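Local coordinates for chitin deacetylase (PDB 5ZNT), which hydrolyses the N-acetyl groups of chitin to give chitosan and acetate, using a zinc ion bound in its carbohydrate esterase 4 catalytic domain, at residues 44-49 with 99-104; 86-91 with 133-138; 216-221 with 237-242. All coordinates share one frame; numbering follows the deposited sequence.

Contact 1 (44-49 with 99-104); sequences FDDAIN and AVHSIT. With ZN (zinc ion), chain C.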
loop_
_atom_site.group_PDB
_atom_site.type_symbol
_atom_site.label_atom_id
_atom_site.label_comp_id
_atom_site.label_asym_id
_atom_site.label_seq_id
_atom_site.Cartn_x
_atom_site.Cartn_y
_atom_site.Cartn_z
ATOM N N PHE A 44 2.804 -2.329 -4.698
ATOM C CA PHE A 44 2.986 -3.678 -5.220
ATOM C C PHE A 44 2.639 -4.693 -4.140
ATOM O O PHE A 44 3.119 -4.579 -3.003
ATOM C CB PHE A 44 4.431 -3.890 -5.690
ATOM C CG PHE A 44 4.830 -2.963 -6.786
ATOM C CD1 PHE A 44 4.423 -3.206 -8.092
ATOM C CD2 PHE A 44 5.579 -1.824 -6.507
ATOM C CE1 PHE A 44 4.773 -2.321 -9.111
ATOM C CE2 PHE A 44 5.937 -0.953 -7.525
ATOM C CZ PHE A 44 5.541 -1.211 -8.821
ATOM N N ASP A 45 1.850 -5.684 -4.502
ATOM C CA ASP A 45 1.525 -6.694 -3.535
ATOM C C ASP A 45 2.412 -7.893 -3.755
ATOM O O ASP A 45 3.100 -8.041 -4.786
ATOM C CB ASP A 45 0.034 -6.993 -3.538
ATOM C CG ASP A 45 -0.800 -5.843 -3.022
ATOM O OD1 ASP A 45 -0.223 -4.777 -2.722
ATOM O OD2 ASP A 45 -2.039 -6.013 -2.931
ATOM N N ASP A 46 2.346 -8.735 -2.741
ATOM C CA ASP A 46 2.822 -10.095 -2.705
ATOM C C ASP A 46 4.335 -10.133 -2.837
ATOM O O ASP A 46 4.928 -9.151 -2.789
ATOM C CB ASP A 46 2.318 -11.006 -3.870
ATOM C CG ASP A 46 0.789 -11.030 -4.085
ATOM O OD1 ASP A 46 0.082 -10.566 -3.222
ATOM O OD2 ASP A 46 0.401 -11.558 -5.166
ATOM N N ALA A 47 4.908 -11.305 -2.928
ATOM C CA ALA A 47 6.315 -11.556 -2.673
ATOM C C ALA A 47 7.306 -10.654 -3.395
ATOM O O ALA A 47 7.047 -10.211 -4.435
ATOM C CB ALA A 47 6.653 -13.021 -2.881
ATOM N N ILE A 48 8.443 -10.428 -2.782
ATOM C CA ILE A 48 9.506 -9.730 -3.427
ATOM C C ILE A 48 10.590 -10.796 -3.591
ATOM O O ILE A 48 11.067 -11.296 -2.645
ATOM C CB ILE A 48 10.054 -8.559 -2.618
ATOM C CG1 ILE A 48 9.005 -7.490 -2.464
ATOM C CG2 ILE A 48 11.299 -8.047 -3.273
ATOM C CD1 ILE A 48 9.486 -6.292 -1.762
ATOM N N ASN A 49 10.977 -11.108 -4.805
ATOM C CA ASN A 49 11.990 -12.145 -5.029
ATOM C C ASN A 49 12.492 -12.006 -6.457
ATOM O O ASN A 49 12.191 -11.020 -7.142
ATOM C CB ASN A 49 11.434 -13.556 -4.732
ATOM C CG ASN A 49 10.214 -13.910 -5.571
ATOM O OD1 ASN A 49 10.056 -13.443 -6.686
ATOM N ND2 ASN A 49 9.360 -14.780 -5.038
ATOM N N ALA A 99 5.239 -2.820 3.926
ATOM C CA ALA A 99 4.016 -3.051 4.692
ATOM C C ALA A 99 3.690 -4.539 4.625
ATOM O O ALA A 99 4.341 -5.292 3.894
ATOM C CB ALA A 99 2.838 -2.212 4.141
ATOM N N VAL A 100 2.681 -4.999 5.388
ATOM C CA VAL A 100 2.430 -6.442 5.485
ATOM C C VAL A 100 1.194 -6.822 4.691
ATOM O O VAL A 100 0.205 -6.075 4.623
ATOM C CB VAL A 100 2.319 -6.946 6.936
ATOM C CG1 VAL A 100 3.565 -6.550 7.748
ATOM C CG2 VAL A 100 1.034 -6.478 7.617
ATOM N N HIS A 101 1.252 -8.020 4.113
ATOM C CA HIS A 101 0.220 -8.606 3.275
ATOM C C HIS A 101 -0.022 -10.059 3.700
ATOM O O HIS A 101 -0.393 -10.900 2.878
ATOM C CB HIS A 101 0.639 -8.507 1.808
ATOM C CG HIS A 101 -0.442 -8.806 0.809
ATOM N ND1 HIS A 101 -1.722 -8.307 0.911
ATOM C CD2 HIS A 101 -0.407 -9.512 -0.353
ATOM C CE1 HIS A 101 -2.434 -8.706 -0.132
ATOM N NE2 HIS A 101 -1.661 -9.446 -0.911
ATOM N N SER A 102 0.246 -10.364 4.980
ATOM C CA SER A 102 0.010 -11.632 5.685
ATOM C C SER A 102 1.126 -12.673 5.501
ATOM O O SER A 102 1.957 -12.576 4.592
ATOM C CB SER A 102 -1.335 -12.273 5.306
ATOM O OG SER A 102 -1.196 -13.090 4.168
ATOM N N ILE A 103 1.141 -13.669 6.384
ATOM C CA ILE A 103 2.081 -14.786 6.271
ATOM C C ILE A 103 1.618 -15.777 5.208
ATOM O O ILE A 103 2.373 -16.134 4.296
ATOM C CB ILE A 103 2.237 -15.480 7.637
ATOM C CG1 ILE A 103 3.008 -14.568 8.601
ATOM C CG2 ILE A 103 2.911 -16.885 7.450
ATOM C CD1 ILE A 103 3.136 -15.137 10.037
ATOM N N THR A 104 0.369 -16.226 5.295
ATOM C CA THR A 104 -0.074 -17.339 4.462
ATOM C C THR A 104 -0.664 -16.920 3.122
ATOM O O THR A 104 -0.675 -17.742 2.198
ATOM C CB THR A 104 -1.139 -18.191 5.177
ATOM O OG1 THR A 104 -2.370 -17.463 5.233
ATOM C CG2 THR A 104 -0.703 -18.565 6.603
HETATM ZN ZN ZN C . -1.984 -10.538 -2.691
HETATM O O HOH W 1 -2.777 -8.621 -3.675
HETATM O O HOH W 2 -2.335 -11.437 -4.612
HETATM O O HOH W 3 -4.250 -10.143 -2.557
#
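D46 and H101 are the nearest residues across the two segments, CA to CA 6.7 Å, just past the ends of the parallel strands 38-45 and 97-100; strand 75-78 runs between these two strands in the sheet, and the two segments are joined through side chains and zinc. The CB of D46 leaves the backbone away from H101, yet its carboxylate turns back and binds zinc through OD1 at 2.1 Å. OD2 stays off the metal and accepts a bond from a zinc-bound water, so one carboxylate holds both the ion and part of its hydration shell. H101 presents NE2 to the zinc at 2.1 Å. Its CG lies anti to the backbone N (chi1 -168°), which carries the ring across to the aspartates. ND1 bonds to the backbone O of R146, fixing the ring's rotation and keeping NE2 turned to the metal. D46 OD1 sits at the ring edge, 3.1 Å from CD2 of H101, with carboxylate and imidazole nearly coplanar at 14°. D45 comes differently: its CG stands 4.2 Å above the ring plane of H101, displaced toward the rim. Its OD2 accepts a 2.8 Å bond from a second zinc-bound water, while OD1 is held in a salt bridge to R146, which thus steadies both D45 and H101. S102 OG donates to H101 O in the carbonyl plane, on a lone pair, and is hydrogen-bonded to H105 N, tying the loop between the two histidine ligands. Aspartate supplies a hard anionic oxygen and histidine a ring nitrogen whose lone pair can bind the metal. With H105 and three waters completing six ligands, this is the Asp-His-His metal site of the carbohydrate esterase 4 family, set at the C-terminal ends of the strands of its polysaccharide deacetylase domain.

Contact 2 (86-91 with 133-138); sequences SAVQET and KFSNIT. With NAG (2-acetamido-2-deoxy-beta-D-glucopyranose), chain D; NAG (2-acetamido-2-deoxy-beta-D-glucopyranose), chain B.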
loop_
_atom_site.group_PDB
_atom_site.type_symbol
_atom_site.label_atom_id
_atom_site.label_comp_id
_atom_site.label_asym_id
_atom_site.label_seq_id
_atom_site.Cartn_x
_atom_site.Cartn_y
_atom_site.Cartn_z
ATOM N N SER A 86 16.524 -10.331 2.079
ATOM C CA SER A 86 17.603 -9.400 1.736
ATOM C C SER A 86 17.112 -8.354 0.754
ATOM O O SER A 86 17.528 -7.192 0.812
ATOM C CB SER A 86 18.781 -10.142 1.108
ATOM O OG SER A 86 19.338 -11.005 2.067
ATOM N N ALA A 87 16.263 -8.771 -0.190
ATOM C CA ALA A 87 15.711 -7.836 -1.164
ATOM C C ALA A 87 14.739 -6.873 -0.503
ATOM O O ALA A 87 14.726 -5.678 -0.831
ATOM C CB ALA A 87 15.031 -8.602 -2.305
ATOM N N VAL A 88 13.892 -7.384 0.404
ATOM C CA VAL A 88 13.019 -6.517 1.187
ATOM C C VAL A 88 13.859 -5.475 1.924
ATOM O O VAL A 88 13.539 -4.282 1.936
ATOM C CB VAL A 88 12.172 -7.364 2.170
ATOM C CG1 VAL A 88 11.475 -6.497 3.173
ATOM C CG2 VAL A 88 11.116 -8.245 1.414
ATOM N N GLN A 89 14.951 -5.920 2.538
ATOM C CA GLN A 89 15.832 -5.023 3.284
ATOM C C GLN A 89 16.429 -3.955 2.382
ATOM O O GLN A 89 16.520 -2.784 2.767
ATOM C CB GLN A 89 16.942 -5.836 3.950
ATOM C CG GLN A 89 17.940 -4.999 4.762
ATOM C CD GLN A 89 18.989 -5.884 5.436
ATOM O OE1 GLN A 89 19.339 -6.954 4.936
ATOM N NE2 GLN A 89 19.493 -5.433 6.564
ATOM N N GLU A 90 16.826 -4.338 1.171
ATOM C CA GLU A 90 17.439 -3.386 0.260
ATOM C C GLU A 90 16.409 -2.390 -0.270
ATOM O O GLU A 90 16.689 -1.191 -0.389
ATOM C CB GLU A 90 18.113 -4.149 -0.881
ATOM C CG GLU A 90 18.724 -3.267 -1.942
ATOM C CD GLU A 90 19.966 -2.511 -1.457
ATOM O OE1 GLU A 90 20.497 -1.731 -2.274
ATOM O OE2 GLU A 90 20.400 -2.674 -0.279
ATOM N N THR A 91 15.213 -2.881 -0.588
ATOM C CA THR A 91 14.111 -2.011 -0.976
ATOM C C THR A 91 13.831 -0.967 0.102
ATOM O O THR A 91 13.625 0.213 -0.203
ATOM C CB THR A 91 12.879 -2.886 -1.243
ATOM O OG1 THR A 91 13.152 -3.754 -2.351
ATOM C CG2 THR A 91 11.628 -2.058 -1.516
ATOM N N LYS A 133 12.635 -9.088 11.688
ATOM C CA LYS A 133 13.780 -9.956 11.944
ATOM C C LYS A 133 14.620 -10.179 10.690
ATOM O O LYS A 133 15.809 -9.838 10.665
ATOM C CB LYS A 133 13.342 -11.305 12.512
ATOM C CG LYS A 133 14.541 -12.254 12.708
ATOM C CD LYS A 133 14.160 -13.496 13.525
ATOM C CE LYS A 133 15.366 -14.487 13.563
ATOM N NZ LYS A 133 15.008 -15.693 14.389
ATOM N N PHE A 134 14.044 -10.789 9.648
ATOM C CA PHE A 134 14.886 -11.254 8.549
ATOM C C PHE A 134 15.301 -10.164 7.581
ATOM O O PHE A 134 16.240 -10.390 6.809
ATOM C CB PHE A 134 14.208 -12.414 7.829
ATOM C CG PHE A 134 14.115 -13.606 8.712
ATOM C CD1 PHE A 134 15.261 -14.365 8.978
ATOM C CD2 PHE A 134 12.932 -13.890 9.388
ATOM C CE1 PHE A 134 15.215 -15.452 9.844
ATOM C CE2 PHE A 134 12.869 -14.975 10.270
ATOM C CZ PHE A 134 14.015 -15.762 10.491
ATOM N N SER A 135 14.666 -8.994 7.619
ATOM C CA SER A 135 15.167 -7.828 6.892
ATOM C C SER A 135 15.866 -6.840 7.822
ATOM O O SER A 135 16.269 -5.762 7.368
ATOM C CB SER A 135 14.018 -7.121 6.156
ATOM O OG SER A 135 13.526 -7.961 5.115
ATOM N N ASN A 136 15.966 -7.158 9.112
ATOM C CA ASN A 136 16.670 -6.327 10.092
ATOM C C ASN A 136 16.194 -4.873 10.031
ATOM O O ASN A 136 16.959 -3.927 9.843
ATOM C CB ASN A 136 18.183 -6.425 9.896
ATOM C CG ASN A 136 18.956 -5.802 11.057
ATOM O OD1 ASN A 136 18.417 -5.629 12.150
ATOM N ND2 ASN A 136 20.210 -5.465 10.821
ATOM N N ILE A 137 14.887 -4.709 10.166
ATOM C CA ILE A 137 14.280 -3.389 10.178
ATOM C C ILE A 137 13.968 -3.073 11.627
ATOM O O ILE A 137 13.193 -3.785 12.280
ATOM C CB ILE A 137 13.036 -3.337 9.278
ATOM C CG1 ILE A 137 13.480 -3.532 7.819
ATOM C CG2 ILE A 137 12.270 -2.000 9.493
ATOM C CD1 ILE A 137 12.319 -3.677 6.815
ATOM N N THR A 138 14.624 -2.041 12.155
ATOM C CA THR A 138 14.563 -1.751 13.581
ATOM C C THR A 138 13.914 -0.414 13.903
ATOM O O THR A 138 13.811 -0.066 15.085
ATOM C CB THR A 138 15.979 -1.780 14.181
ATOM O OG1 THR A 138 16.817 -0.885 13.439
ATOM C CG2 THR A 138 16.575 -3.191 14.082
HETATM C C1 NAG D . 21.035 -4.868 11.848
HETATM C C2 NAG D . 22.133 -5.877 12.261
HETATM C C3 NAG D . 23.251 -5.197 13.064
HETATM C C4 NAG D . 23.745 -3.937 12.371
HETATM C C5 NAG D . 22.554 -3.024 12.130
HETATM C C6 NAG D . 22.921 -1.739 11.426
HETATM C C7 NAG D . 21.662 -8.251 12.714
HETATM C C8 NAG D . 20.986 -9.224 13.640
HETATM N N2 NAG D . 21.547 -6.959 13.038
HETATM O O3 NAG D . 24.333 -6.107 13.232
HETATM O O4 NAG D . 24.715 -3.274 13.176
HETATM O O5 NAG D . 21.626 -3.710 11.283
HETATM O O6 NAG D . 23.787 -1.984 10.325
HETATM O O7 NAG D . 22.279 -8.619 11.716
HETATM C C1 NAG B . 17.824 -12.101 -2.916
HETATM C C2 NAG B . 18.504 -12.631 -4.162
HETATM C C3 NAG B . 19.957 -12.156 -4.188
HETATM C C4 NAG B . 20.038 -10.642 -4.002
HETATM C C5 NAG B . 19.179 -10.192 -2.823
HETATM C C6 NAG B . 19.056 -8.690 -2.708
HETATM C C7 NAG B . 17.358 -14.753 -4.676
HETATM C C8 NAG B . 17.523 -16.240 -4.781
HETATM N N2 NAG B . 18.437 -14.078 -4.272
HETATM O O3 NAG B . 20.522 -12.565 -5.426
HETATM O O4 NAG B . 21.335 -10.252 -3.568
HETATM O O5 NAG B . 17.853 -10.716 -2.938
HETATM O O6 NAG B . 18.600 -8.126 -3.930
HETATM O O7 NAG B . 16.279 -14.189 -4.917
HETATM O O HOH W 4 18.329 -9.501 5.009
HETATM O O HOH W 5 18.081 -2.906 7.600
HETATM O O HOH W 6 21.668 -6.118 8.363
#
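Q89 of helix 85-93 lies against S135 and N136 in the Schellman motif that ends helix 117-134, where N136 takes a positive phi (51°). The aliphatic part of Q89 does the touching: its CG rests 3.2 Å from S135 O, and the fully extended chain runs on past that carbonyl. Its amide nitrogen NE2 ends 3.7 Å from N136 CB, the two side chains lying alongside with their amide planes 69° apart. One residue earlier, V88 brings CG1 to within 3.2 Å of S135 OG, a hydroxyl satisfied by its hydrogen bond to Y85 O in the first turn of helix 85-93. Water then does the polar work. One donates to Q89 OE1 and to F134 O; two more accept from Q89 NE2, one of them donating to N136 O and the other accepting from N136 ND2. That same ND2 is bonded covalently to an N-linked sugar, whose C1 is 1.4 Å away. An alanine at Q89 is likely to leave these three waters without their shared anchor and open a gap beside S135 O. The chemistry thus implies a hydrated joint: glutamine suits the place because one amide offers both an acceptor, OE1, and a donor, NE2, to the waters at the helix end.

Contact 3 (216-221 with 237-242); sequences LDRRED and CSNILT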
loop_
_atom_site.group_PDB
_atom_site.type_symbol
_atom_site.label_atom_id
_atom_site.label_comp_id
_atom_site.label_asym_id
_atom_site.label_seq_id
_atom_site.Cartn_x
_atom_site.Cartn_y
_atom_site.Cartn_z
ATOM N N LEU A 216 -10.749 2.978 -9.809
ATOM C CA LEU A 216 -10.418 3.778 -10.969
ATOM C C LEU A 216 -11.491 3.571 -12.039
ATOM O O LEU A 216 -12.166 2.540 -12.071
ATOM C CB LEU A 216 -9.032 3.411 -11.510
ATOM C CG LEU A 216 -7.789 4.103 -10.892
ATOM C CD1 LEU A 216 -7.843 4.239 -9.407
ATOM C CD2 LEU A 216 -6.519 3.348 -11.288
ATOM N N ASP A 217 -11.652 4.580 -12.897
ATOM C CA ASP A 217 -12.637 4.581 -13.980
ATOM C C ASP A 217 -12.011 3.896 -15.187
ATOM O O ASP A 217 -11.029 4.384 -15.754
ATOM C CB ASP A 217 -13.062 6.022 -14.285
ATOM C CG ASP A 217 -14.125 6.131 -15.389
ATOM O OD1 ASP A 217 -14.535 5.118 -15.993
ATOM O OD2 ASP A 217 -14.550 7.272 -15.647
ATOM N N ARG A 218 -12.546 2.743 -15.561
ATOM C CA ARG A 218 -11.947 1.974 -16.642
ATOM C C ARG A 218 -12.578 2.270 -18.001
ATOM O O ARG A 218 -12.232 1.607 -18.985
ATOM C CB ARG A 218 -12.084 0.490 -16.342
ATOM C CG ARG A 218 -13.539 0.133 -16.354
ATOM C CD ARG A 218 -13.760 -1.300 -16.579
ATOM N NE ARG A 218 -13.708 -2.012 -15.319
ATOM C CZ ARG A 218 -14.097 -3.268 -15.183
ATOM N NH1 ARG A 218 -14.575 -3.919 -16.246
ATOM N NH2 ARG A 218 -14.010 -3.864 -13.995
ATOM N N ARG A 219 -13.512 3.220 -18.076
ATOM C CA ARG A 219 -14.217 3.469 -19.329
ATOM C C ARG A 219 -13.239 3.945 -20.393
ATOM O O ARG A 219 -12.511 4.921 -20.183
ATOM C CB ARG A 219 -15.327 4.499 -19.117
ATOM C CG ARG A 219 -16.585 3.924 -18.480
ATOM C CD ARG A 219 -17.586 5.037 -18.221
ATOM N NE ARG A 219 -16.962 6.155 -17.519
ATOM C CZ ARG A 219 -17.476 7.379 -17.445
ATOM N NH1 ARG A 219 -18.633 7.655 -18.036
ATOM N NH2 ARG A 219 -16.825 8.331 -16.787
ATOM N N GLU A 220 -13.217 3.241 -21.530
ATOM C CA GLU A 220 -12.323 3.610 -22.624
ATOM C C GLU A 220 -12.703 4.963 -23.215
ATOM O O GLU A 220 -11.838 5.699 -23.703
ATOM C CB GLU A 220 -12.348 2.522 -23.697
ATOM C CG GLU A 220 -11.152 2.519 -24.633
ATOM C CD GLU A 220 -11.063 1.238 -25.451
ATOM O OE1 GLU A 220 -10.211 1.161 -26.372
ATOM O OE2 GLU A 220 -11.845 0.301 -25.164
ATOM N N ASP A 221 -13.981 5.320 -23.147
ATOM C CA ASP A 221 -14.477 6.609 -23.616
ATOM C C ASP A 221 -15.315 7.221 -22.503
ATOM O O ASP A 221 -16.547 7.087 -22.490
ATOM C CB ASP A 221 -15.285 6.451 -24.901
ATOM C CG ASP A 221 -15.519 7.768 -25.600
ATOM O OD1 ASP A 221 -14.684 8.686 -25.423
ATOM O OD2 ASP A 221 -16.542 7.890 -26.310
ATOM N N CYS A 237 -8.734 -4.413 -13.892
ATOM C CA CYS A 237 -9.385 -3.633 -14.954
ATOM C C CYS A 237 -9.279 -4.417 -16.259
ATOM O O CYS A 237 -8.439 -4.151 -17.121
ATOM C CB CYS A 237 -8.765 -2.244 -15.089
ATOM S SG CYS A 237 -8.475 -1.361 -13.520
ATOM N N SER A 238 -10.191 -5.377 -16.420
ATOM C CA SER A 238 -10.012 -6.438 -17.407
ATOM C C SER A 238 -10.163 -5.974 -18.849
ATOM O O SER A 238 -9.756 -6.712 -19.749
ATOM C CB SER A 238 -10.994 -7.577 -17.123
ATOM O OG SER A 238 -12.267 -7.049 -16.800
ATOM N N ASN A 239 -10.723 -4.790 -19.100
ATOM C CA ASN A 239 -10.808 -4.265 -20.459
ATOM C C ASN A 239 -9.533 -3.567 -20.929
ATOM O O ASN A 239 -9.477 -3.135 -22.086
ATOM C CB ASN A 239 -11.992 -3.298 -20.586
ATOM C CG ASN A 239 -11.923 -2.152 -19.586
ATOM O OD1 ASN A 239 -11.534 -2.344 -18.432
ATOM N ND2 ASN A 239 -12.311 -0.959 -20.022
ATOM N N ILE A 240 -8.513 -3.439 -20.080
ATOM C CA ILE A 240 -7.247 -2.835 -20.491
ATOM C C ILE A 240 -6.411 -3.899 -21.198
ATOM O O ILE A 240 -5.820 -4.763 -20.546
ATOM C CB ILE A 240 -6.481 -2.251 -19.299
ATOM C CG1 ILE A 240 -7.295 -1.175 -18.586
ATOM C CG2 ILE A 240 -5.125 -1.701 -19.754
ATOM C CD1 ILE A 240 -6.576 -0.631 -17.370
ATOM N N LEU A 241 -6.329 -3.817 -22.529
ATOM C CA LEU A 241 -5.630 -4.828 -23.312
ATOM C C LEU A 241 -4.380 -4.341 -24.032
ATOM O O LEU A 241 -3.522 -5.172 -24.355
ATOM C CB LEU A 241 -6.580 -5.443 -24.351
ATOM C CG LEU A 241 -7.820 -6.065 -23.709
ATOM C CD1 LEU A 241 -8.935 -6.147 -24.729
ATOM C CD2 LEU A 241 -7.521 -7.426 -23.060
ATOM N N THR A 242 -4.241 -3.041 -24.293
ATOM C CA THR A 242 -3.071 -2.519 -24.987
ATOM C C THR A 242 -2.380 -1.451 -24.148
ATOM O O THR A 242 -2.967 -0.871 -23.222
ATOM C CB THR A 242 -3.435 -1.912 -26.351
ATOM O OG1 THR A 242 -4.074 -0.648 -26.152
ATOM C CG2 THR A 242 -4.361 -2.840 -27.139
#
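N239 reaches over from the type I turn C237-I240 to the backbone of R218, and here the contact is tight. ND2 donates to R218 O at 2.8 Å, with an N-H...O angle of 155° and the acceptor close to the amide plane. Asparagine suits the place because its short side chain carries an N-H to the backbone carbonyl of R218. The other amide atom, OD1, is buried with no polar partner in the model and lies 3.1 Å from R218 CD. R218 folds over it: CG sits between the backbone N and the carbonyl carbon (chi1 65°), and the chain bends at chi3, bringing CB, CG and CD against OD1, with the guanidinium and amide planes 30° apart. Deeper in, R218 CB meets CB of C237 at 4.5 Å, and the C237 disulfide to C231 secures that end of the turn. The outer side is looser. R218 NH1 comes only to 3.9 Å from OG of the exposed S238, and E220 makes a weak hydrogen bond to Q245. On the far side of 216-221, D217 fixes the backbone: OD1 accepts from R219 N in an Asx turn, and the R219 guanidinium grips the carboxylate side-on, NH2 to OD2 at 2.8 Å. A single hydrogen bond, N239 ND2 to R218 O, joins the two segments, and the nearby arginine charge may partly offset the burial of N239 OD1.

Overall arrangement
From the N terminus, the chain leaves strand 38-45 at 44-49, passes strand 75-78 and helix 85-93 (86-91), and comes up the parallel strand 97-100 to 99-104, where contact 1 closes its loop. Contact 2 opens inside that loop and closes after it, at 133-138, so the two cross. They also touch: I48 packs on A87 and V88, linking the loop after strand 38-45 to helix 85-93, which contact 2 joins to the end of helix 117-134. Contact 3 follows in series, closing a short excursion between strand 209-214 and helix 243-258. It lies on the opposite side of the chain's centre from contact 2, their centres about 36 Å apart, and away from the zinc.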